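Local coordinates for protein N-acetylglucosaminidase (Paenibacillus barengoltzii, PDB 6INX) that probably hydrolyses N-acetylglucosamine-containing glycans as a family 18 glycoside hydrolase built on a TIM barrel, at residues A89-A94 with R138-R143; E271-D274 with V279-W282. All blocks are in the same frame, centred on the assembly; numbering follows the deposited sequence.

Contact 1: A89-A94 with R138-R143; sequences AMAESA and REALDR
Ala-91 and Ala-140 meet methyl to methyl, CB to CB at 3.6 Å, where helices 84-100 and 126-148 come close. Ala-140 points its CB at the other helix; the Ala-91 CB bond runs across the line between the helices, yet its methyl still meets that of Ala-140. With so little side chain between them, the CA atoms of Ala-91 and Ala-140 lie 5.7 Å apart, close for two helices, and the CB of Ala-140 also rests 3.9 Å from the carbonyl O of Ala-91. One turn on, Ala-94 directs its methyl toward the other helix, where Leu-141 meets it with one branch: CD2 lies 4.2 Å from CB and 4.1 Å from the carbonyl O of Ala-94. Leu-141 carries CG beside its backbone N (chi1 -75°), and CD2 bridges the wider spacing. No hydrogen bond joins the two segments; polar groups find partners within their own helix or elsewhere in the fold. Ser-93 OG bonds back to Met-90 O at 2.9 Å, and Arg-138 holds Asp-142 through NH1 and Asp-178 through NH2. Around these outer helices of the barrel, Met-90 and Ala-94 touch Ile-42 of the short strand 41-43, which pairs antiparallel with strand 29-38, and Leu-141 touches Leu-154 of barrel strand 153-159.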
ATOM      1  N   ALA A  89     -30.834   0.424 -17.388  1.00  9.07           N
ATOM      2  CA  ALA A  89     -30.391   1.232 -18.523  1.00  8.72           C
ATOM      3  C   ALA A  89     -29.035   0.769 -19.036  1.00  8.81           C
ATOM      4  O   ALA A  89     -28.821   0.696 -20.251  1.00 10.00           O
ATOM      5  CB  ALA A  89     -30.350   2.710 -18.131  1.00 10.80           C
ATOM      6  N   MET A  90     -28.107   0.462 -18.125  1.00  9.40           N
ATOM      7  CA  MET A  90     -26.810  -0.056 -18.540  1.00  8.56           C
ATOM      8  C   MET A  90     -26.971  -1.370 -19.286  1.00  9.04           C
ATOM      9  O   MET A  90     -26.306  -1.600 -20.303  1.00 11.40           O
ATOM     10  CB  MET A  90     -25.915  -0.280 -17.322  1.00 11.23           C
ATOM     11  CG  MET A  90     -25.380   1.009 -16.705  1.00  8.45           C
ATOM     12  SD  MET A  90     -24.197   1.871 -17.752  1.00 10.83           S
ATOM     13  CE  MET A  90     -22.740   0.847 -17.534  1.00 13.05           C
ATOM     14  N   ALA A  91     -27.829  -2.250 -18.775  1.00 10.45           N
ATOM     15  CA  ALA A  91     -28.047  -3.536 -19.424  1.00  9.78           C
ATOM     16  C   ALA A  91     -28.649  -3.349 -20.808  1.00 10.14           C
ATOM     17  O   ALA A  91     -28.216  -3.981 -21.779  1.00 11.60           O
ATOM     18  CB  ALA A  91     -28.963  -4.385 -18.551  1.00 11.07           C
ATOM     19  N   GLU A  92     -29.662  -2.476 -20.914  1.00  9.81           N
ATOM     20  CA  GLU A  92     -30.256  -2.211 -22.220  1.00 10.38           C
ATOM     21  C   GLU A  92     -29.231  -1.660 -23.203  1.00 10.94           C
ATOM     22  O   GLU A  92     -29.244  -2.012 -24.390  1.00 11.83           O
ATOM     23  CB  GLU A  92     -31.432  -1.238 -22.071  1.00 10.75           C
ATOM     24  CG  GLU A  92     -32.599  -1.830 -21.314  1.00 12.74           C
ATOM     25  CD  GLU A  92     -33.555  -0.773 -20.797  1.00 12.85           C
ATOM     26  OE1 GLU A  92     -33.406   0.392 -21.183  1.00 13.16           O
ATOM     27  OE2 GLU A  92     -34.442  -1.106 -19.990  1.00 12.74           O
ATOM     28  N   SER A  93     -28.342  -0.779 -22.733  1.00 10.12           N
ATOM     29  CA  SER A  93     -27.376  -0.163 -23.634  1.00 10.64           C
ATOM     30  C   SER A  93     -26.284  -1.142 -24.040  1.00 11.76           C
ATOM     31  O   SER A  93     -25.690  -0.997 -25.116  1.00 11.76           O
ATOM     32  CB  SER A  93     -26.797   1.101 -22.992  1.00 11.33           C
ATOM     33  OG  SER A  93     -25.998   0.788 -21.861  1.00 13.56           O
ATOM     34  N   ALA A  94     -26.008  -2.144 -23.203  1.00 10.44           N
ATOM     35  CA  ALA A  94     -25.090  -3.201 -23.611  1.00 10.53           C
ATOM     36  C   ALA A  94     -25.701  -4.021 -24.733  1.00 12.84           C
ATOM     37  O   ALA A  94     -25.017  -4.370 -25.706  1.00 12.19           O
ATOM     38  CB  ALA A  94     -24.765  -4.098 -22.416  1.00 11.47           C
ATOM     39  N   ARG A 138     -25.682  -9.126 -17.305  1.00 11.70           N
ATOM     40  CA  ARG A 138     -25.596 -10.508 -17.771  1.00 12.06           C
ATOM     41  C   ARG A 138     -26.967 -11.047 -18.155  1.00 12.09           C
ATOM     42  O   ARG A 138     -27.109 -11.713 -19.184  1.00 12.15           O
ATOM     43  CB  ARG A 138     -24.941 -11.381 -16.699  1.00 13.39           C
ATOM     44  CG  ARG A 138     -25.112 -12.886 -16.933  1.00 13.41           C
ATOM     45  CD  ARG A 138     -24.581 -13.321 -18.288  1.00 15.69           C
ATOM     46  NE  ARG A 138     -23.133 -13.358 -18.286  1.00 15.34           N
ATOM     47  CZ  ARG A 138     -22.379 -13.541 -19.366  1.00 16.40           C
ATOM     48  NH1 ARG A 138     -22.935 -13.695 -20.560  1.00 16.81           N
ATOM     49  NH2 ARG A 138     -21.060 -13.555 -19.243  1.00 17.20           N
ATOM     50  N   GLU A 139     -27.987 -10.751 -17.351  1.00 12.82           N
ATOM     51  CA  GLU A 139     -29.337 -11.199 -17.684  1.00 13.76           C
ATOM     52  C   GLU A 139     -29.782 -10.668 -19.039  1.00 14.68           C
ATOM     53  O   GLU A 139     -30.337 -11.416 -19.856  1.00 14.08           O
ATOM     54  CB  GLU A 139     -30.306 -10.781 -16.579  1.00 15.08           C
ATOM     55  CG  GLU A 139     -30.181 -11.657 -15.343  1.00 16.75           C
ATOM     56  CD  GLU A 139     -30.830 -11.055 -14.111  1.00 20.83           C
ATOM     57  OE1 GLU A 139     -31.223  -9.871 -14.149  1.00 24.23           O
ATOM     58  OE2 GLU A 139     -30.938 -11.766 -13.092  1.00 23.19           O
ATOM     59  N   ALA A 140     -29.531  -9.382 -19.308  1.00 12.30           N
ATOM     60  CA  ALA A 140     -29.972  -8.783 -20.566  1.00 12.30           C
ATOM     61  C   ALA A 140     -29.185  -9.331 -21.745  1.00 12.13           C
ATOM     62  O   ALA A 140     -29.757  -9.612 -22.807  1.00 12.84           O
ATOM     63  CB  ALA A 140     -29.825  -7.259 -20.502  1.00 12.86           C
ATOM     64  N   LEU A 141     -27.870  -9.491 -21.576  1.00 10.78           N
ATOM     65  CA  LEU A 141     -27.049 -10.030 -22.655  1.00 11.81           C
ATOM     66  C   LEU A 141     -27.412 -11.480 -22.949  1.00 12.91           C
ATOM     67  O   LEU A 141     -27.414 -11.892 -24.112  1.00 14.73           O
ATOM     68  CB  LEU A 141     -25.566  -9.883 -22.304  1.00 10.72           C
ATOM     69  CG  LEU A 141     -25.059  -8.445 -22.436  1.00 11.08           C
ATOM     70  CD1 LEU A 141     -23.706  -8.297 -21.759  1.00 12.00           C
ATOM     71  CD2 LEU A 141     -24.992  -8.039 -23.897  1.00 14.87           C
ATOM     72  N   ASP A 142     -27.742 -12.259 -21.915  1.00 13.04           N
ATOM     73  CA  ASP A 142     -28.170 -13.639 -22.137  1.00 14.23           C
ATOM     74  C   ASP A 142     -29.501 -13.689 -22.876  1.00 13.69           C
ATOM     75  O   ASP A 142     -29.689 -14.522 -23.770  1.00 13.85           O
ATOM     76  CB  ASP A 142     -28.264 -14.380 -20.810  1.00 15.64           C
ATOM     77  CG  ASP A 142     -26.909 -14.855 -20.308  1.00 19.09           C
ATOM     78  OD1 ASP A 142     -25.887 -14.668 -21.015  1.00 19.70           O
ATOM     79  OD2 ASP A 142     -26.878 -15.428 -19.203  1.00 23.02           O
ATOM     80  N   ARG A 143     -30.432 -12.800 -22.535  1.00 13.62           N
ATOM     81  CA  ARG A 143     -31.689 -12.750 -23.276  1.00 13.81           C
ATOM     82  C   ARG A 143     -31.450 -12.423 -24.745  1.00 15.46           C
ATOM     83  O   ARG A 143     -32.098 -12.996 -25.632  1.00 14.71           O
ATOM     84  CB  ARG A 143     -32.638 -11.742 -22.632  1.00 14.19           C
ATOM     85  CG  ARG A 143     -33.307 -12.274 -21.376  1.00 16.40           C
ATOM     86  CD  ARG A 143     -34.373 -13.308 -21.702  1.00 23.48           C
ATOM     87  NE  ARG A 143     -35.417 -12.733 -22.540  1.00 26.14           N
ATOM     88  CZ  ARG A 143     -35.666 -13.092 -23.796  1.00 25.74           C
ATOM     89  NH1 ARG A 143     -34.947 -14.054 -24.388  1.00 18.26           N
ATOM     90  NH2 ARG A 143     -36.639 -12.486 -24.459  1.00 28.44           N
TER

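Contact 2: E271-D274 with V279-W282; sequences EYID and VRYW
Asp-274 accepts the backbone N-H of Arg-280 through OD1, a hydrogen bond of 3.0 Å from N to OD1 that is almost straight (175°). The donor arrives from above the carboxylate plane, 47° out of it. Asp-274 carries CG beside its own backbone N (chi1 -71°), which swings the carboxylate to the strand. Water adds a second link: one molecule donates to OD1 of Asp-274 at 2.7 Å and to the carbonyl O of Arg-280 at 2.9 Å, so OD1 takes two hydrogens, and both N-H and C=O of Arg-280 are linked to it, the second through the water. Van der Waals contacts fill in around these bonds. OD2 of Asp-274 lies 3.7 Å from CB of Arg-280, and Ile-273 sets its CG2 4.3 Å from CD of Arg-280. The two charged groups do not meet: OD2 of Asp-274 and NE of Arg-280 are 5.8 Å apart. The extended arginine chain instead carries its guanidinium to Asp-302, with which NH2 forms a salt bridge. Strand 279-283 borders a five-stranded antiparallel sheet between barrel strands 230-235 and 320-324, consistent with the insertion domain of many family 18 enzymes. The aspartate therefore works chiefly as an acceptor for backbone and water, fastening the turn after helix 265-272 to this edge strand.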
ATOM      1  N   GLU A 271      15.046   4.507 -27.395  1.00 17.47           N
ATOM      2  CA  GLU A 271      15.752   5.602 -26.740  1.00 18.70           C
ATOM      3  C   GLU A 271      16.303   5.273 -25.357  1.00 16.12           C
ATOM      4  O   GLU A 271      17.192   5.992 -24.889  1.00 18.56           O
ATOM      5  CB  GLU A 271      14.830   6.835 -26.649  1.00 23.36           C
ATOM      6  CG  GLU A 271      15.345   8.049 -25.863  1.00 28.61           C
ATOM      7  CD  GLU A 271      16.171   8.999 -26.711  1.00 31.56           C
ATOM      8  OE1 GLU A 271      16.510  10.095 -26.210  1.00 36.25           O
ATOM      9  OE2 GLU A 271      16.485   8.647 -27.870  1.00 35.10           O
ATOM     10  N   TYR A 272      15.842   4.214 -24.699  1.00 15.64           N
ATOM     11  CA  TYR A 272      16.170   4.072 -23.281  1.00 14.69           C
ATOM     12  C   TYR A 272      16.873   2.777 -22.915  1.00 16.95           C
ATOM     13  O   TYR A 272      17.770   2.796 -22.069  1.00 16.42           O
ATOM     14  CB  TYR A 272      14.899   4.195 -22.422  1.00 14.55           C
ATOM     15  CG  TYR A 272      14.335   5.592 -22.340  1.00 13.23           C
ATOM     16  CD1 TYR A 272      13.509   6.093 -23.347  1.00 15.14           C
ATOM     17  CD2 TYR A 272      14.617   6.413 -21.254  1.00 13.82           C
ATOM     18  CE1 TYR A 272      12.981   7.370 -23.272  1.00 14.88           C
ATOM     19  CE2 TYR A 272      14.089   7.697 -21.171  1.00 12.97           C
ATOM     20  CZ  TYR A 272      13.269   8.166 -22.180  1.00 14.49           C
ATOM     21  OH  TYR A 272      12.734   9.434 -22.134  1.00 15.67           O
ATOM     22  N   ILE A 273      16.478   1.642 -23.488  1.00 14.76           N
ATOM     23  CA  ILE A 273      17.006   0.361 -23.022  1.00 15.15           C
ATOM     24  C   ILE A 273      18.477   0.274 -23.413  1.00 18.00           C
ATOM     25  O   ILE A 273      18.810   0.228 -24.601  1.00 18.90           O
ATOM     26  CB  ILE A 273      16.209  -0.828 -23.571  1.00 16.34           C
ATOM     27  CG1 ILE A 273      14.766  -0.789 -23.060  1.00 13.78           C
ATOM     28  CG2 ILE A 273      16.894  -2.136 -23.169  1.00 17.15           C
ATOM     29  CD1 ILE A 273      13.850  -1.811 -23.724  1.00 17.36           C
ATOM     30  N   ASP A 274      19.359   0.260 -22.412  1.00 16.68           N
ATOM     31  CA  ASP A 274      20.809   0.224 -22.625  1.00 18.62           C
ATOM     32  C   ASP A 274      21.279   1.307 -23.599  1.00 18.87           C
ATOM     33  O   ASP A 274      22.093   1.068 -24.496  1.00 20.90           O
ATOM     34  CB  ASP A 274      21.282  -1.172 -23.022  1.00 18.38           C
ATOM     35  CG  ASP A 274      21.215  -2.141 -21.867  1.00 17.78           C
ATOM     36  OD1 ASP A 274      21.602  -1.742 -20.740  1.00 18.26           O
ATOM     37  OD2 ASP A 274      20.793  -3.298 -22.073  1.00 21.93           O
ATOM     38  N   VAL A 279      20.859   1.998 -17.923  1.00 16.06           N
ATOM     39  CA  VAL A 279      21.289   0.608 -17.873  1.00 15.29           C
ATOM     40  C   VAL A 279      20.084  -0.267 -17.555  1.00 15.47           C
ATOM     41  O   VAL A 279      19.297   0.050 -16.652  1.00 13.61           O
ATOM     42  CB  VAL A 279      22.390   0.423 -16.819  1.00 15.40           C
ATOM     43  CG1 VAL A 279      22.828  -1.023 -16.768  1.00 17.57           C
ATOM     44  CG2 VAL A 279      23.561   1.343 -17.121  1.00 18.97           C
ATOM     45  N   ARG A 280      19.930  -1.361 -18.296  1.00 14.19           N
ATOM     46  CA  ARG A 280      18.903  -2.340 -17.972  1.00 13.86           C
ATOM     47  C   ARG A 280      19.399  -3.306 -16.907  1.00 15.51           C
ATOM     48  O   ARG A 280      20.484  -3.893 -17.030  1.00 16.01           O
ATOM     49  CB  ARG A 280      18.465  -3.115 -19.213  1.00 13.70           C
ATOM     50  CG  ARG A 280      17.453  -4.216 -18.907  1.00 13.98           C
ATOM     51  CD  ARG A 280      17.270  -5.121 -20.105  1.00 15.59           C
ATOM     52  NE  ARG A 280      16.211  -6.122 -19.947  1.00 15.81           N
ATOM     53  CZ  ARG A 280      16.371  -7.329 -19.404  1.00 15.68           C
ATOM     54  NH1 ARG A 280      17.552  -7.702 -18.904  1.00 14.85           N
ATOM     55  NH2 ARG A 280      15.345  -8.172 -19.338  1.00 18.28           N
ATOM     56  N   TYR A 281      18.597  -3.466 -15.865  1.00 13.28           N
ATOM     57  CA  TYR A 281      18.818  -4.447 -14.821  1.00 14.58           C
ATOM     58  C   TYR A 281      17.661  -5.435 -14.814  1.00 14.18           C
ATOM     59  O   TYR A 281      16.547  -5.122 -15.249  1.00 14.40           O
ATOM     60  CB  TYR A 281      18.928  -3.759 -13.462  1.00 15.60           C
ATOM     61  CG  TYR A 281      20.075  -2.781 -13.414  1.00 15.93           C
ATOM     62  CD1 TYR A 281      21.393  -3.235 -13.343  1.00 17.05           C
ATOM     63  CD2 TYR A 281      19.854  -1.416 -13.460  1.00 15.01           C
ATOM     64  CE1 TYR A 281      22.442  -2.352 -13.307  1.00 18.28           C
ATOM     65  CE2 TYR A 281      20.904  -0.516 -13.420  1.00 16.65           C
ATOM     66  CZ  TYR A 281      22.200  -0.993 -13.339  1.00 17.35           C
ATOM     67  OH  TYR A 281      23.248  -0.104 -13.313  1.00 22.49           O
ATOM     68  N   TRP A 282      17.943  -6.644 -14.355  1.00 15.42           N
ATOM     69  CA  TRP A 282      16.942  -7.689 -14.220  1.00 13.83           C
ATOM     70  C   TRP A 282      16.796  -8.030 -12.746  1.00 14.53           C
ATOM     71  O   TRP A 282      17.787  -8.332 -12.071  1.00 14.93           O
ATOM     72  CB  TRP A 282      17.336  -8.934 -15.024  1.00 14.30           C
ATOM     73  CG  TRP A 282      16.379 -10.088 -14.881  1.00 13.28           C
ATOM     74  CD1 TRP A 282      16.578 -11.239 -14.177  1.00 17.00           C
ATOM     75  CD2 TRP A 282      15.059 -10.193 -15.446  1.00 12.54           C
ATOM     76  NE1 TRP A 282      15.472 -12.052 -14.271  1.00 16.63           N
ATOM     77  CE2 TRP A 282      14.526 -11.430 -15.042  1.00 14.68           C
ATOM     78  CE3 TRP A 282      14.281  -9.358 -16.254  1.00 15.49           C
ATOM     79  CZ2 TRP A 282      13.259 -11.859 -15.425  1.00 16.73           C
ATOM     80  CZ3 TRP A 282      13.016  -9.789 -16.629  1.00 13.31           C
ATOM     81  CH2 TRP A 282      12.520 -11.024 -16.215  1.00 15.90           C
TER
HETATM   82  O   HOH W   1      22.608  -3.554 -18.960  1.00 25.16           O

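Contact 1 is largely buried and contact 2 lies at the surface; they sit on opposite sides of the chain's centre, with centres about 47 Å apart, and share no helix or strand. Residues 89-94 and 138-143 join two outer helices of the barrel, distant in sequence, through three alanines and a leucine. Residues 271-274 and 279-282 instead close a short helix-to-strand connection at the edge of the five-stranded antiparallel sheet. Burial and chemistry run together: helix against helix relies on apolar contacts among methyl groups, whereas the exposed turn uses a carboxylate, a main-chain N-H and a water. In neither place does a salt bridge join the paired segments.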